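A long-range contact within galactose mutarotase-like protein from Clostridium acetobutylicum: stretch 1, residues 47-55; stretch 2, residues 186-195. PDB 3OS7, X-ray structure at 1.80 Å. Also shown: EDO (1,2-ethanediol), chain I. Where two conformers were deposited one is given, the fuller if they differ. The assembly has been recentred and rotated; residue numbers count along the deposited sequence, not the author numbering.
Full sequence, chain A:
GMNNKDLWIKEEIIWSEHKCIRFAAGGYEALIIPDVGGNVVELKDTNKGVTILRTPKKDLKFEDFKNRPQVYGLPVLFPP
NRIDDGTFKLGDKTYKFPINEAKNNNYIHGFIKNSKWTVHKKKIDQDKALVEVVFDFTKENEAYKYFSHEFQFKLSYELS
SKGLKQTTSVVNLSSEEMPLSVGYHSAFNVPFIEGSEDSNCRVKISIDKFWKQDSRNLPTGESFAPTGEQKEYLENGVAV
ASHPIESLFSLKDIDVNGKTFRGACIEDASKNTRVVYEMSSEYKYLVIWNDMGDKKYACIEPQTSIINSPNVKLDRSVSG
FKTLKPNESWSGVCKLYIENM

Stretch 1, residues 47-55: NKGVTILRT
Stretch 2 (186-195) SAFNVPFIEG

Residues 47-55 and 186-195 run antiparallel, with Leu53 bridged to Phe188 (CA-CA 4.6 Å) and, farther along, Val50 CA lying 4.9 Å from Ile193 CA. Most backbone angles are extended (Thr51 -125/114, Leu53 -98/143, Ala187 -111/115, Phe188 -108/139); Ile52 (-79/-48) and Phe192 (-111/4) depart from this, and a cis peptide precedes Pro191. Gly49 enters with positive phi (71/27).

Three backbone hydrogen bonds join the chains. Arg54 N donates to Ala187 O (2.8 Å, nearly straight at 176°) and Asn189 N to Ile52 O (3.0 Å), a pair that flanks the Leu53-Phe188 bridge; Thr51 N donates to Phe192 O (2.9 Å). Each acceptor also receives a CA-H...O contact: Leu53 CA to Ala187 O, 3.5 Å; Phe188 CA to Ile52 O, 3.5 Å; Val50 CA to Phe192 O, 3.4 Å.

The CA-to-CB bond of Asn189 (chi1 -72°, m; chi2 -43°) points sideways, but the end of the side chain comes nearer the first stretch. Its ND2 donates to Thr51 O (2.9 Å, 168°) and to water 4 (3.0 Å), which itself donates to Thr55 OG1 (2.9 Å). Asn189 OD1 accepts from water 3 (2.9 Å), and that water accepts from Thr55 N (3.0 Å). Water 2 donates to both Ile52 O (2.9 Å) and Asn189 O (3.0 Å), giving Ile52 O a second donor. Water 1 links Glu194 N (2.7 Å), from which it accepts, to Gly49 O (2.5 Å), to which it donates. Glu194 OE1 accepts from O2 of ethanediol (3.0 Å).

Apolar contacts accompany this network. Ile52 (m, t) sets CG2 at the edge of the Phe188 ring, 3.7 Å from CD1, while Leu53 CD2 lies 4.2 Å from Phe188 CE1. Val50 (t) places CG1 3.9 Å from CD1 of Phe192 (p) and CG2 4.0 Å from CD1 of Ile193 (t, t).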

# COMPACT_ATOMS: atom_id res chain seq x y z
N ASN A 47 -23.51 -7.08 0.45
CA ASN A 47 -24.82 -6.58 0.89
C ASN A 47 -24.92 -5.05 0.86
O ASN A 47 -26.01 -4.51 0.74
CB ASN A 47 -25.16 -7.08 2.30
CG ASN A 47 -25.52 -8.57 2.33
OD1 ASN A 47 -25.89 -9.17 1.31
ND2 ASN A 47 -25.40 -9.18 3.51
N LYS A 48 -23.80 -4.34 1.00
CA LYS A 48 -23.80 -2.89 0.86
C LYS A 48 -23.56 -2.45 -0.58
O LYS A 48 -23.71 -1.29 -0.90
CB LYS A 48 -22.77 -2.25 1.78
CG LYS A 48 -23.09 -2.40 3.26
CD LYS A 48 -22.09 -1.61 4.09
CE LYS A 48 -22.34 -1.78 5.58
NZ LYS A 48 -21.48 -0.84 6.37
N GLY A 49 -23.17 -3.39 -1.43
CA GLY A 49 -22.85 -3.09 -2.81
C GLY A 49 -21.54 -2.32 -2.97
O GLY A 49 -21.38 -1.58 -3.95
N VAL A 50 -20.61 -2.50 -2.03
CA VAL A 50 -19.37 -1.71 -2.04
C VAL A 50 -18.23 -2.64 -2.40
O VAL A 50 -18.13 -3.76 -1.85
CB VAL A 50 -19.10 -1.04 -0.70
CG1 VAL A 50 -17.69 -0.43 -0.66
CG2 VAL A 50 -20.17 0.02 -0.40
N THR A 51 -17.40 -2.21 -3.36
CA THR A 51 -16.15 -2.90 -3.65
C THR A 51 -15.02 -1.87 -3.54
O THR A 51 -14.94 -0.91 -4.31
CB THR A 51 -16.14 -3.67 -5.00
OG1 THR A 51 -14.83 -4.20 -5.22
CG2 THR A 51 -16.53 -2.80 -6.17
N ILE A 52 -14.16 -2.08 -2.56
CA ILE A 52 -13.16 -1.06 -2.18
C ILE A 52 -11.93 -1.01 -3.09
O ILE A 52 -11.49 0.07 -3.48
CB ILE A 52 -12.68 -1.30 -0.75
CG1 ILE A 52 -13.84 -1.14 0.24
CG2 ILE A 52 -11.47 -0.38 -0.41
CD1 ILE A 52 -13.45 -1.45 1.69
N LEU A 53 -11.35 -2.15 -3.38
CA LEU A 53 -10.06 -2.22 -4.06
C LEU A 53 -10.22 -2.48 -5.55
O LEU A 53 -11.07 -3.28 -5.97
CB LEU A 53 -9.17 -3.35 -3.49
CG LEU A 53 -8.76 -3.20 -2.02
CD1 LEU A 53 -8.15 -4.48 -1.43
CD2 LEU A 53 -7.85 -1.95 -1.84
N ARG A 54 -9.36 -1.84 -6.33
CA ARG A 54 -9.39 -2.02 -7.77
C ARG A 54 -8.93 -3.42 -8.12
O ARG A 54 -7.82 -3.80 -7.79
CB ARG A 54 -8.52 -0.98 -8.46
CG ARG A 54 -8.77 -0.97 -9.96
CD ARG A 54 -7.63 -0.33 -10.63
NE ARG A 54 -7.90 -0.04 -12.03
CZ ARG A 54 -6.97 0.03 -12.97
NH1 ARG A 54 -5.68 -0.15 -12.68
NH2 ARG A 54 -7.34 0.34 -14.21
N THR A 55 -9.79 -4.17 -8.81
CA THR A 55 -9.59 -5.60 -9.09
C THR A 55 -9.41 -5.82 -10.60
O THR A 55 -10.12 -5.20 -11.39
CB THR A 55 -10.85 -6.41 -8.66
OG1 THR A 55 -11.25 -6.06 -7.32
CG2 THR A 55 -10.62 -7.95 -8.75
N SER A 186 -1.50 1.14 -2.86
CA SER A 186 -2.89 0.70 -2.76
C SER A 186 -3.83 1.39 -3.77
O SER A 186 -3.87 2.62 -3.86
CB SER A 186 -3.37 0.96 -1.33
OG SER A 186 -2.40 0.46 -0.41
N ALA A 187 -4.60 0.58 -4.49
CA ALA A 187 -5.44 1.02 -5.62
C ALA A 187 -6.92 0.92 -5.29
O ALA A 187 -7.44 -0.19 -5.07
CB ALA A 187 -5.11 0.20 -6.87
N PHE A 188 -7.59 2.07 -5.23
CA PHE A 188 -8.98 2.18 -4.81
C PHE A 188 -9.93 2.49 -5.95
O PHE A 188 -9.65 3.36 -6.77
CB PHE A 188 -9.10 3.29 -3.77
CG PHE A 188 -8.45 2.94 -2.47
CD1 PHE A 188 -9.13 2.22 -1.52
CD2 PHE A 188 -7.14 3.30 -2.21
CE1 PHE A 188 -8.51 1.86 -0.32
CE2 PHE A 188 -6.53 2.93 -1.04
CZ PHE A 188 -7.23 2.21 -0.10
N ASN A 189 -11.08 1.83 -5.93
CA ASN A 189 -12.15 2.13 -6.86
C ASN A 189 -12.74 3.51 -6.54
O ASN A 189 -13.11 3.78 -5.41
CB ASN A 189 -13.26 1.07 -6.75
CG ASN A 189 -12.86 -0.26 -7.32
OD1 ASN A 189 -12.25 -0.34 -8.40
ND2 ASN A 189 -13.21 -1.33 -6.62
N VAL A 190 -12.82 4.38 -7.55
CA VAL A 190 -13.50 5.66 -7.42
C VAL A 190 -14.39 5.85 -8.68
O VAL A 190 -13.89 6.25 -9.71
CB VAL A 190 -12.50 6.83 -7.29
CG1 VAL A 190 -13.23 8.14 -7.10
CG2 VAL A 190 -11.47 6.61 -6.15
N PRO A 191 -15.69 5.54 -8.60
CA PRO A 191 -16.49 5.20 -7.44
C PRO A 191 -16.33 3.75 -6.98
O PRO A 191 -15.88 2.89 -7.74
CB PRO A 191 -17.92 5.42 -7.96
CG PRO A 191 -17.86 4.98 -9.34
CD PRO A 191 -16.51 5.49 -9.83
N PHE A 192 -16.78 3.49 -5.77
CA PHE A 192 -16.70 2.17 -5.15
C PHE A 192 -18.08 1.52 -4.98
O PHE A 192 -18.19 0.42 -4.43
CB PHE A 192 -15.95 2.27 -3.82
CG PHE A 192 -16.51 3.32 -2.86
CD1 PHE A 192 -17.71 3.12 -2.22
CD2 PHE A 192 -15.80 4.49 -2.60
CE1 PHE A 192 -18.20 4.06 -1.34
CE2 PHE A 192 -16.31 5.43 -1.73
CZ PHE A 192 -17.50 5.21 -1.09
N ILE A 193 -19.12 2.18 -5.47
CA ILE A 193 -20.47 1.64 -5.41
C ILE A 193 -21.16 1.87 -6.76
O ILE A 193 -20.86 2.84 -7.45
CB ILE A 193 -21.25 2.25 -4.22
CG1 ILE A 193 -22.60 1.55 -4.03
CG2 ILE A 193 -21.42 3.77 -4.37
CD1 ILE A 193 -23.10 1.60 -2.59
N GLU A 194 -22.06 0.96 -7.13
CA GLU A 194 -22.83 1.11 -8.38
C GLU A 194 -23.86 2.23 -8.26
O GLU A 194 -24.34 2.56 -7.16
CB GLU A 194 -23.53 -0.20 -8.75
CG GLU A 194 -23.46 -0.51 -10.23
CD GLU A 194 -22.09 -1.01 -10.64
OE1 GLU A 194 -21.15 -0.19 -10.75
OE2 GLU A 194 -21.96 -2.24 -10.87
N GLY A 195 -24.21 2.84 -9.38
CA GLY A 195 -25.20 3.91 -9.39
C GLY A 195 -24.65 5.21 -8.85
O GLY A 195 -25.40 6.07 -8.38
C1 EDO I . -16.59 -0.19 -8.86
O1 EDO I . -16.39 -1.20 -9.84
C2 EDO I . -17.94 0.46 -9.13
O2 EDO I . -18.96 -0.47 -8.76
O HOH W 1 -22.86 -1.39 -5.95
O HOH W 2 -12.61 2.63 -2.73
O HOH W 3 -12.17 -2.78 -9.97
O HOH W 4 -13.18 -4.03 -7.85